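Local coordinates for caspase Nc (Drosophila melanogaster, PDB 2FP3), which acts as an initiator cysteine protease in the caspase cascade that carries out apoptosis, including steroid-mediated cell death during metamorphosis, at residues 114-122 / 163-172; 124-135 / 171-182. The protein carries 2 engineered substitutions. All coordinates share one frame; numbering follows the deposited sequence.

Contact 1 of 2, residues 114-122 / 163-172; sequences LLTMVTSSS and HFQTAKCPYL
Leu-115 and His-163 reach for each other from opposite directions, each with CG anti to its own backbone nitrogen (chi1 177° and 178°), and the leucine branch settles over one face of the imidazole. The contact belongs to the α/β caspase fold: the last turns of helix 108-119, which lies on one side of the central sheet, meet the loop that leads from helix 157-162 to strand 177-181. Leu-115 CG stands 3.5 Å from the centroid of the His-163 ring and 19° off its normal, a CH-pi contact offset toward the rim. The branched leucine suits this place because its two methyls divide the work: CD2 lies 3.5 Å from His-163 CG, while CD1 turns to Phe-164 and comes within 3.7 Å of its CZ. Phe-164 in turn meets the ring of Phe-130 and the side chain of Leu-179, which joins the helix end to the sheet.

One turn on, Thr-119 presents a methyl and a hydroxyl to the loop. Its CB and CG2 both pack on Cys-169 SG, CB at 3.6 Å, with Leu-172 CD1 farther off. The polar side of the junction is bridged by a water that donates to Lys-168 O and also bonds Ser-120 OG; its bond to Thr-119 OG1 is less certain.

Tyr-171 sits where the helix gives way to a turn, and the carbonyl oxygens of residues 119-121 gather at the CD1-CE1 side of its ring, Ser-120 O at the edge. Ser-121, a small residue well suited to an N-cap, holds this bend by capping Val-124 N of the next helix, and its OG also bonds Val-118 O at 2.9 Å, in the carbonyl plane.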
loop_
_atom_site.group_PDB
_atom_site.type_symbol
_atom_site.label_atom_id
_atom_site.label_comp_id
_atom_site.label_asym_id
_atom_site.label_seq_id
_atom_site.Cartn_x
_atom_site.Cartn_y
_atom_site.Cartn_z
ATOM N N LEU A 114 11.618 -11.498 -3.131
ATOM C CA LEU A 114 10.396 -11.229 -3.887
ATOM C C LEU A 114 10.387 -9.776 -4.333
ATOM O O LEU A 114 10.116 -9.463 -5.487
ATOM C CB LEU A 114 9.154 -11.445 -3.022
ATOM C CG LEU A 114 8.849 -12.814 -2.432
ATOM C CD1 LEU A 114 7.544 -12.712 -1.657
ATOM C CD2 LEU A 114 8.752 -13.865 -3.537
ATOM N N LEU A 115 10.668 -8.896 -3.379
ATOM C CA LEU A 115 10.680 -7.466 -3.614
ATOM C C LEU A 115 11.579 -7.109 -4.781
ATOM O O LEU A 115 11.168 -6.393 -5.700
ATOM C CB LEU A 115 11.131 -6.742 -2.342
ATOM C CG LEU A 115 11.286 -5.223 -2.383
ATOM C CD1 LEU A 115 10.014 -4.554 -2.887
ATOM C CD2 LEU A 115 11.620 -4.745 -0.984
ATOM N N THR A 116 12.801 -7.629 -4.747
ATOM C CA THR A 116 13.772 -7.364 -5.799
ATOM C C THR A 116 13.314 -7.908 -7.143
ATOM O O THR A 116 13.478 -7.259 -8.176
ATOM C CB THR A 116 15.127 -7.993 -5.460
ATOM O OG1 THR A 116 15.550 -7.539 -4.166
ATOM C CG2 THR A 116 16.158 -7.609 -6.502
ATOM N N MET A 117 12.749 -9.107 -7.120
ATOM C CA MET A 117 12.269 -9.766 -8.323
ATOM C C MET A 117 11.142 -8.931 -8.947
ATOM O O MET A 117 11.026 -8.791 -10.171
ATOM C CB MET A 117 11.743 -11.150 -7.945
ATOM C CG MET A 117 12.004 -12.246 -8.956
ATOM S SD MET A 117 11.295 -13.821 -8.393
ATOM C CE MET A 117 12.391 -14.233 -7.022
ATOM N N VAL A 118 10.306 -8.375 -8.086
ATOM C CA VAL A 118 9.194 -7.578 -8.544
ATOM C C VAL A 118 9.646 -6.227 -9.080
ATOM O O VAL A 118 9.292 -5.862 -10.203
ATOM C CB VAL A 118 8.161 -7.409 -7.414
ATOM C CG1 VAL A 118 7.143 -6.343 -7.780
ATOM C CG2 VAL A 118 7.463 -8.752 -7.174
ATOM N N THR A 119 10.449 -5.499 -8.307
ATOM C CA THR A 119 10.900 -4.187 -8.750
ATOM C C THR A 119 11.823 -4.256 -9.950
ATOM O O THR A 119 11.964 -3.280 -10.678
ATOM C CB THR A 119 11.566 -3.390 -7.606
ATOM O OG1 THR A 119 12.483 -4.226 -6.890
ATOM C CG2 THR A 119 10.507 -2.885 -6.641
ATOM N N SER A 120 12.438 -5.415 -10.167
ATOM C CA SER A 120 13.316 -5.616 -11.316
ATOM C C SER A 120 12.579 -6.267 -12.492
ATOM O O SER A 120 13.163 -6.496 -13.559
ATOM C CB SER A 120 14.499 -6.494 -10.926
ATOM O OG SER A 120 15.538 -5.699 -10.391
ATOM N N SER A 121 11.295 -6.553 -12.288
ATOM C CA SER A 121 10.472 -7.201 -13.298
ATOM C C SER A 121 10.185 -6.356 -14.533
ATOM O O SER A 121 10.120 -5.123 -14.479
ATOM C CB SER A 121 9.126 -7.626 -12.695
ATOM O OG SER A 121 8.177 -6.562 -12.734
ATOM N N SER A 122 10.005 -7.038 -15.652
ATOM C CA SER A 122 9.661 -6.361 -16.882
ATOM C C SER A 122 8.340 -5.647 -16.589
ATOM O O SER A 122 8.085 -4.564 -17.103
ATOM C CB SER A 122 9.473 -7.381 -18.015
ATOM O OG SER A 122 8.502 -8.358 -17.661
ATOM N N HIS A 163 15.085 0.188 -0.129
ATOM C CA HIS A 163 15.087 -0.609 -1.337
ATOM C C HIS A 163 14.593 0.210 -2.527
ATOM O O HIS A 163 14.932 -0.080 -3.671
ATOM C CB HIS A 163 14.206 -1.841 -1.168
ATOM C CG HIS A 163 14.137 -2.687 -2.399
ATOM N ND1 HIS A 163 13.142 -2.549 -3.342
ATOM C CD2 HIS A 163 14.990 -3.622 -2.884
ATOM C CE1 HIS A 163 13.385 -3.360 -4.356
ATOM N NE2 HIS A 163 14.501 -4.022 -4.104
ATOM N N PHE A 164 13.811 1.249 -2.251
ATOM C CA PHE A 164 13.254 2.071 -3.312
ATOM C C PHE A 164 14.068 3.282 -3.718
ATOM O O PHE A 164 13.559 4.168 -4.397
ATOM C CB PHE A 164 11.827 2.476 -2.944
ATOM C CG PHE A 164 10.898 1.303 -2.811
ATOM C CD1 PHE A 164 10.181 0.839 -3.910
ATOM C CD2 PHE A 164 10.790 0.618 -1.597
ATOM C CE1 PHE A 164 9.366 -0.298 -3.805
ATOM C CE2 PHE A 164 9.978 -0.518 -1.478
ATOM C CZ PHE A 164 9.266 -0.976 -2.585
ATOM N N GLN A 165 15.335 3.326 -3.318
ATOM C CA GLN A 165 16.204 4.433 -3.724
ATOM C C GLN A 165 16.442 4.253 -5.228
ATOM O O GLN A 165 16.517 3.121 -5.718
ATOM C CB GLN A 165 17.535 4.375 -2.971
ATOM C CG GLN A 165 18.222 3.018 -3.027
ATOM C CD GLN A 165 19.586 3.023 -2.365
ATOM O OE1 GLN A 165 20.507 3.703 -2.820
ATOM N NE2 GLN A 165 19.722 2.264 -1.285
ATOM N N THR A 166 16.555 5.361 -5.952
ATOM C CA THR A 166 16.754 5.317 -7.401
ATOM C C THR A 166 17.799 4.295 -7.852
ATOM O O THR A 166 17.638 3.644 -8.884
ATOM C CB THR A 166 17.162 6.691 -7.943
ATOM O OG1 THR A 166 18.512 6.973 -7.559
ATOM C CG2 THR A 166 16.257 7.770 -7.378
ATOM N N ALA A 167 18.871 4.155 -7.083
ATOM C CA ALA A 167 19.912 3.205 -7.437
ATOM C C ALA A 167 19.367 1.786 -7.554
ATOM O O ALA A 167 19.617 1.094 -8.545
ATOM C CB ALA A 167 21.028 3.245 -6.407
ATOM N N LYS A 168 18.622 1.350 -6.544
ATOM C CA LYS A 168 18.075 -0.001 -6.545
ATOM C C LYS A 168 16.822 -0.181 -7.395
ATOM O O LYS A 168 16.568 -1.271 -7.898
ATOM C CB LYS A 168 17.791 -0.447 -5.113
ATOM C CG LYS A 168 19.026 -0.497 -4.231
ATOM C CD LYS A 168 18.662 -0.885 -2.804
ATOM C CE LYS A 168 19.867 -0.841 -1.862
ATOM N NZ LYS A 168 19.455 -1.037 -0.437
ATOM N N CYS A 169 16.036 0.879 -7.564
ATOM C CA CYS A 169 14.821 0.775 -8.360
ATOM C C CYS A 169 14.791 1.686 -9.564
ATOM O O CYS A 169 13.936 2.564 -9.678
ATOM C CB CYS A 169 13.587 1.018 -7.499
ATOM S SG CYS A 169 13.209 -0.359 -6.430
ATOM N N PRO A 170 15.705 1.446 -10.515
ATOM C CA PRO A 170 15.810 2.239 -11.741
ATOM C C PRO A 170 14.446 2.399 -12.401
ATOM O O PRO A 170 14.100 3.477 -12.888
ATOM C CB PRO A 170 16.752 1.412 -12.609
ATOM C CG PRO A 170 17.552 0.619 -11.625
ATOM C CD PRO A 170 16.554 0.240 -10.587
ATOM N N TYR A 171 13.681 1.311 -12.407
ATOM C CA TYR A 171 12.357 1.294 -13.038
ATOM C C TYR A 171 11.286 2.159 -12.380
ATOM O O TYR A 171 10.226 2.362 -12.970
ATOM C CB TYR A 171 11.838 -0.149 -13.133
ATOM C CG TYR A 171 12.711 -1.083 -13.959
ATOM C CD1 TYR A 171 12.493 -2.458 -13.953
ATOM C CD2 TYR A 171 13.741 -0.588 -14.756
ATOM C CE1 TYR A 171 13.278 -3.319 -14.723
ATOM C CE2 TYR A 171 14.528 -1.435 -15.531
ATOM C CZ TYR A 171 14.292 -2.795 -15.515
ATOM O OH TYR A 171 15.053 -3.617 -16.313
ATOM N N LEU A 172 11.545 2.668 -11.173
ATOM C CA LEU A 172 10.550 3.489 -10.487
ATOM C C LEU A 172 10.916 4.965 -10.342
ATOM O O LEU A 172 10.174 5.746 -9.736
ATOM C CB LEU A 172 10.226 2.884 -9.118
ATOM C CG LEU A 172 9.525 1.519 -9.178
ATOM C CD1 LEU A 172 9.342 0.979 -7.776
ATOM C CD2 LEU A 172 8.184 1.654 -9.862
HETATM O O HOH W 1 14.773 -3.512 -8.330
#

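Contact 2 of 2, residues 124-135 / 171-182; sequences VQNTECFVMVLM and YLVNKPKVLMFP
Gln-125 lies across Tyr-171 with its amide plane stacked 24° from the phenol ring, and its CB sits over the ring face, 3.6 Å from the centroid, in a CH-pi contact. Beside this pair Lys-175, extended beyond CG, carries NZ to the carbonyls of residues 124-127. NZ bonds Thr-127 O at 2.7 Å in the carbonyl plane and Gln-125 O from above that plane, with weaker bonds to Val-124 O and Tyr-171 O; a long cation suits this cluster of carbonyls.

Strands 130-135 and 177-181 run parallel, 4° apart, joined by five backbone bonds from Phe-130 N to Pro-176 O through Leu-134 N to Met-180 O. On one face Val-131 and Val-178 point the same way side by side, CG2 to CB 3.7 Å, as do Val-133 and Met-180. The other carries Phe-130, whose ring edge meets Leu-179 CD2, and Met-132, bent at chi3 (71°) to bring CE 3.9 Å from Phe-181 CZ. Both faces are mainly apolar; Lys-177 turns its end away to bond Leu-172 O and Ala-231 O. This is a parallel pair in the mixed central sheet of the caspase α/β fold, whose C-terminal strand ends lead toward the probable catalytic residues, His-137 and position 184 (Ala-184 here).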
loop_
_atom_site.group_PDB
_atom_site.type_symbol
_atom_site.label_atom_id
_atom_site.label_comp_id
_atom_site.label_asym_id
_atom_site.label_seq_id
_atom_site.Cartn_x
_atom_site.Cartn_y
_atom_site.Cartn_z
ATOM N N VAL A 124 7.200 -4.107 -13.829
ATOM C CA VAL A 124 7.392 -2.817 -13.194
ATOM C C VAL A 124 8.135 -1.846 -14.104
ATOM O O VAL A 124 7.947 -0.632 -14.019
ATOM C CB VAL A 124 8.160 -2.975 -11.865
ATOM C CG1 VAL A 124 8.628 -1.620 -11.376
ATOM C CG2 VAL A 124 7.255 -3.633 -10.820
ATOM N N GLN A 125 8.980 -2.383 -14.974
ATOM C CA GLN A 125 9.753 -1.551 -15.882
ATOM C C GLN A 125 8.846 -0.643 -16.696
ATOM O O GLN A 125 9.177 0.515 -16.950
ATOM C CB GLN A 125 10.588 -2.433 -16.819
ATOM C CG GLN A 125 11.289 -1.684 -17.936
ATOM C CD GLN A 125 12.254 -2.565 -18.717
ATOM O OE1 GLN A 125 11.926 -3.698 -19.085
ATOM N NE2 GLN A 125 13.446 -2.044 -18.979
ATOM N N ASN A 126 7.688 -1.158 -17.085
ATOM C CA ASN A 126 6.776 -0.370 -17.891
ATOM C C ASN A 126 5.495 0.078 -17.200
ATOM O O ASN A 126 4.628 0.690 -17.832
ATOM C CB ASN A 126 6.441 -1.153 -19.157
ATOM C CG ASN A 126 7.685 -1.514 -19.945
ATOM O OD1 ASN A 126 8.559 -0.660 -20.179
ATOM N ND2 ASN A 126 7.783 -2.770 -20.351
ATOM N N THR A 127 5.371 -0.211 -15.907
ATOM C CA THR A 127 4.168 0.168 -15.203
ATOM C C THR A 127 4.168 1.656 -14.924
ATOM O O THR A 127 5.228 2.292 -14.854
ATOM C CB THR A 127 4.010 -0.602 -13.868
ATOM O OG1 THR A 127 2.680 -0.406 -13.383
ATOM C CG2 THR A 127 5.013 -0.107 -12.815
ATOM N N GLU A 128 2.972 2.208 -14.757
ATOM C CA GLU A 128 2.832 3.626 -14.485
ATOM C C GLU A 128 2.839 3.929 -12.999
ATOM O O GLU A 128 3.095 5.064 -12.611
ATOM C CB GLU A 128 1.518 4.160 -15.083
ATOM C CG GLU A 128 1.473 4.198 -16.610
ATOM C CD GLU A 128 0.103 4.563 -17.146
ATOM O OE1 GLU A 128 -0.846 3.779 -16.967
ATOM O OE2 GLU A 128 -0.023 5.644 -17.748
ATOM N N CYS A 129 2.574 2.922 -12.168
ATOM C CA CYS A 129 2.483 3.140 -10.725
ATOM C C CYS A 129 2.801 1.896 -9.885
ATOM O O CYS A 129 2.449 0.771 -10.258
ATOM C CB CYS A 129 1.060 3.636 -10.406
ATOM S SG CYS A 129 0.655 3.857 -8.661
ATOM N N PHE A 130 3.461 2.095 -8.748
ATOM C CA PHE A 130 3.794 0.969 -7.885
ATOM C C PHE A 130 3.219 1.112 -6.479
ATOM O O PHE A 130 3.430 2.120 -5.808
ATOM C CB PHE A 130 5.306 0.801 -7.770
ATOM C CG PHE A 130 5.714 -0.352 -6.904
ATOM C CD1 PHE A 130 5.793 -1.639 -7.431
ATOM C CD2 PHE A 130 5.946 -0.168 -5.543
ATOM C CE1 PHE A 130 6.093 -2.729 -6.615
ATOM C CE2 PHE A 130 6.248 -1.255 -4.712
ATOM C CZ PHE A 130 6.319 -2.535 -5.248
ATOM N N VAL A 131 2.493 0.095 -6.035
ATOM C CA VAL A 131 1.919 0.098 -4.696
ATOM C C VAL A 131 2.270 -1.205 -4.004
ATOM O O VAL A 131 2.045 -2.289 -4.544
ATOM C CB VAL A 131 0.378 0.222 -4.715
ATOM C CG1 VAL A 131 -0.167 0.104 -3.299
ATOM C CG2 VAL A 131 -0.036 1.562 -5.314
ATOM N N MET A 132 2.860 -1.106 -2.820
ATOM C CA MET A 132 3.177 -2.310 -2.064
ATOM C C MET A 132 2.396 -2.228 -0.763
ATOM O O MET A 132 2.321 -1.163 -0.144
ATOM C CB MET A 132 4.678 -2.411 -1.746
ATOM C CG MET A 132 5.019 -3.605 -0.823
ATOM S SD MET A 132 6.723 -3.660 -0.152
ATOM C CE MET A 132 6.684 -2.321 1.023
ATOM N N VAL A 133 1.777 -3.336 -0.371
ATOM C CA VAL A 133 1.054 -3.365 0.887
ATOM C C VAL A 133 1.588 -4.541 1.682
ATOM O O VAL A 133 1.409 -5.698 1.296
ATOM C CB VAL A 133 -0.469 -3.526 0.704
ATOM C CG1 VAL A 133 -1.146 -3.503 2.064
ATOM C CG2 VAL A 133 -1.022 -2.399 -0.157
ATOM N N LEU A 134 2.277 -4.231 2.774
ATOM C CA LEU A 134 2.843 -5.253 3.639
ATOM C C LEU A 134 2.023 -5.285 4.913
ATOM O O LEU A 134 1.943 -4.293 5.637
ATOM C CB LEU A 134 4.305 -4.940 3.968
ATOM C CG LEU A 134 4.995 -5.849 4.993
ATOM C CD1 LEU A 134 4.995 -7.291 4.493
ATOM C CD2 LEU A 134 6.417 -5.371 5.228
ATOM N N MET A 135 1.400 -6.425 5.177
ATOM C CA MET A 135 0.585 -6.574 6.371
ATOM C C MET A 135 1.186 -7.615 7.297
ATOM O O MET A 135 1.191 -8.804 6.988
ATOM C CB MET A 135 -0.839 -6.960 5.977
ATOM C CG MET A 135 -1.506 -5.880 5.164
ATOM S SD MET A 135 -2.995 -6.409 4.351
ATOM C CE MET A 135 -2.302 -7.489 3.068
ATOM N N TYR A 171 13.681 1.311 -12.407
ATOM C CA TYR A 171 12.357 1.294 -13.038
ATOM C C TYR A 171 11.286 2.159 -12.380
ATOM O O TYR A 171 10.226 2.362 -12.970
ATOM C CB TYR A 171 11.838 -0.149 -13.133
ATOM C CG TYR A 171 12.711 -1.083 -13.959
ATOM C CD1 TYR A 171 12.493 -2.458 -13.953
ATOM C CD2 TYR A 171 13.741 -0.588 -14.756
ATOM C CE1 TYR A 171 13.278 -3.319 -14.723
ATOM C CE2 TYR A 171 14.528 -1.435 -15.531
ATOM C CZ TYR A 171 14.292 -2.795 -15.515
ATOM O OH TYR A 171 15.053 -3.617 -16.313
ATOM N N LEU A 172 11.545 2.668 -11.173
ATOM C CA LEU A 172 10.550 3.489 -10.487
ATOM C C LEU A 172 10.916 4.965 -10.342
ATOM O O LEU A 172 10.174 5.746 -9.736
ATOM C CB LEU A 172 10.226 2.884 -9.118
ATOM C CG LEU A 172 9.525 1.519 -9.178
ATOM C CD1 LEU A 172 9.342 0.979 -7.776
ATOM C CD2 LEU A 172 8.184 1.654 -9.862
ATOM N N VAL A 173 12.056 5.349 -10.913
ATOM C CA VAL A 173 12.502 6.735 -10.872
ATOM C C VAL A 173 11.422 7.610 -11.524
ATOM O O VAL A 173 10.977 7.335 -12.640
ATOM C CB VAL A 173 13.837 6.888 -11.620
ATOM C CG1 VAL A 173 14.232 8.348 -11.705
ATOM C CG2 VAL A 173 14.923 6.077 -10.902
ATOM N N ASN A 174 10.987 8.645 -10.807
ATOM C CA ASN A 174 9.950 9.554 -11.292
ATOM C C ASN A 174 8.592 8.899 -11.479
ATOM O O ASN A 174 7.756 9.390 -12.233
ATOM C CB ASN A 174 10.369 10.208 -12.603
ATOM C CG ASN A 174 11.545 11.139 -12.428
ATOM O OD1 ASN A 174 12.601 10.941 -13.029
ATOM N ND2 ASN A 174 11.375 12.158 -11.593
ATOM N N LYS A 175 8.378 7.772 -10.811
ATOM C CA LYS A 175 7.092 7.093 -10.889
ATOM C C LYS A 175 6.458 7.116 -9.506
ATOM O O LYS A 175 7.146 7.104 -8.493
ATOM C CB LYS A 175 7.257 5.636 -11.339
ATOM C CG LYS A 175 7.545 5.451 -12.813
ATOM C CD LYS A 175 7.563 3.970 -13.169
ATOM C CE LYS A 175 7.993 3.731 -14.608
ATOM N NZ LYS A 175 7.962 2.283 -14.924
ATOM N N PRO A 176 5.133 7.145 -9.448
ATOM C CA PRO A 176 4.419 7.164 -8.164
ATOM C C PRO A 176 4.652 5.868 -7.386
ATOM O O PRO A 176 4.368 4.779 -7.897
ATOM C CB PRO A 176 2.952 7.294 -8.570
ATOM C CG PRO A 176 2.980 7.733 -10.015
ATOM C CD PRO A 176 4.209 7.132 -10.593
ATOM N N LYS A 177 5.160 5.979 -6.159
ATOM C CA LYS A 177 5.392 4.799 -5.313
ATOM C C LYS A 177 4.628 4.924 -3.987
ATOM O O LYS A 177 4.841 5.871 -3.217
ATOM C CB LYS A 177 6.890 4.613 -5.043
ATOM C CG LYS A 177 7.722 4.370 -6.303
ATOM C CD LYS A 177 9.195 4.188 -5.981
ATOM C CE LYS A 177 9.842 5.500 -5.620
ATOM N NZ LYS A 177 9.856 6.390 -6.805
ATOM N N VAL A 178 3.740 3.969 -3.727
ATOM C CA VAL A 178 2.934 3.980 -2.513
ATOM C C VAL A 178 3.271 2.760 -1.679
ATOM O O VAL A 178 2.924 1.643 -2.050
ATOM C CB VAL A 178 1.413 3.956 -2.852
ATOM C CG1 VAL A 178 0.574 4.138 -1.578
ATOM C CG2 VAL A 178 1.085 5.061 -3.861
ATOM N N LEU A 179 3.957 2.978 -0.560
ATOM C CA LEU A 179 4.358 1.893 0.330
ATOM C C LEU A 179 3.434 1.917 1.545
ATOM O O LEU A 179 3.424 2.884 2.299
ATOM C CB LEU A 179 5.815 2.086 0.753
ATOM C CG LEU A 179 6.808 2.385 -0.381
ATOM C CD1 LEU A 179 8.195 2.645 0.196
ATOM C CD2 LEU A 179 6.855 1.228 -1.366
ATOM N N MET A 180 2.658 0.852 1.731
ATOM C CA MET A 180 1.697 0.790 2.831
ATOM C C MET A 180 1.949 -0.281 3.883
ATOM O O MET A 180 2.054 -1.465 3.564
ATOM C CB MET A 180 0.284 0.591 2.280
ATOM C CG MET A 180 -0.164 1.660 1.314
ATOM S SD MET A 180 -1.921 1.512 0.923
ATOM C CE MET A 180 -2.653 2.394 2.317
ATOM N N PHE A 181 2.027 0.152 5.137
ATOM C CA PHE A 181 2.240 -0.744 6.268
ATOM C C PHE A 181 1.108 -0.500 7.264
ATOM O O PHE A 181 1.307 0.120 8.302
ATOM C CB PHE A 181 3.574 -0.444 6.936
ATOM C CG PHE A 181 4.713 -0.344 5.980
ATOM C CD1 PHE A 181 5.001 0.861 5.344
ATOM C CD2 PHE A 181 5.508 -1.449 5.712
ATOM C CE1 PHE A 181 6.068 0.968 4.457
ATOM C CE2 PHE A 181 6.575 -1.351 4.825
ATOM C CZ PHE A 181 6.854 -0.139 4.199
ATOM N N PRO A 182 -0.099 -0.984 6.949
ATOM C CA PRO A 182 -1.271 -0.810 7.814
ATOM C C PRO A 182 -1.136 -1.328 9.250
ATOM O O PRO A 182 -1.990 -1.067 10.095
ATOM C CB PRO A 182 -2.387 -1.502 7.027
ATOM C CG PRO A 182 -1.651 -2.522 6.201
ATOM C CD PRO A 182 -0.431 -1.777 5.752
#

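Contacts 1 and 2 have centres 9 Å apart and share Tyr-171 and Leu-172: Tyr-171 lies between the end of helix 108-119 and helix 122-126, while Leu-172 reaches Phe-130 of the sheet. Their segments alternate along the chain, and the two helices are consecutive, separated by a two-residue turn. Rings link them as well: Phe-164 CE1 of contact 1 lies 3.4 Å from Phe-130 CE2 of contact 2. Contact 1 is remote from the active site, whereas contact 2 runs up to it: the side chain of Phe-181 is about 5 Å from that of Ala-184, an engineered residue at the probable site of the catalytic cysteine, and that of Met-135 about 9 Å from that of His-137, the probable catalytic histidine.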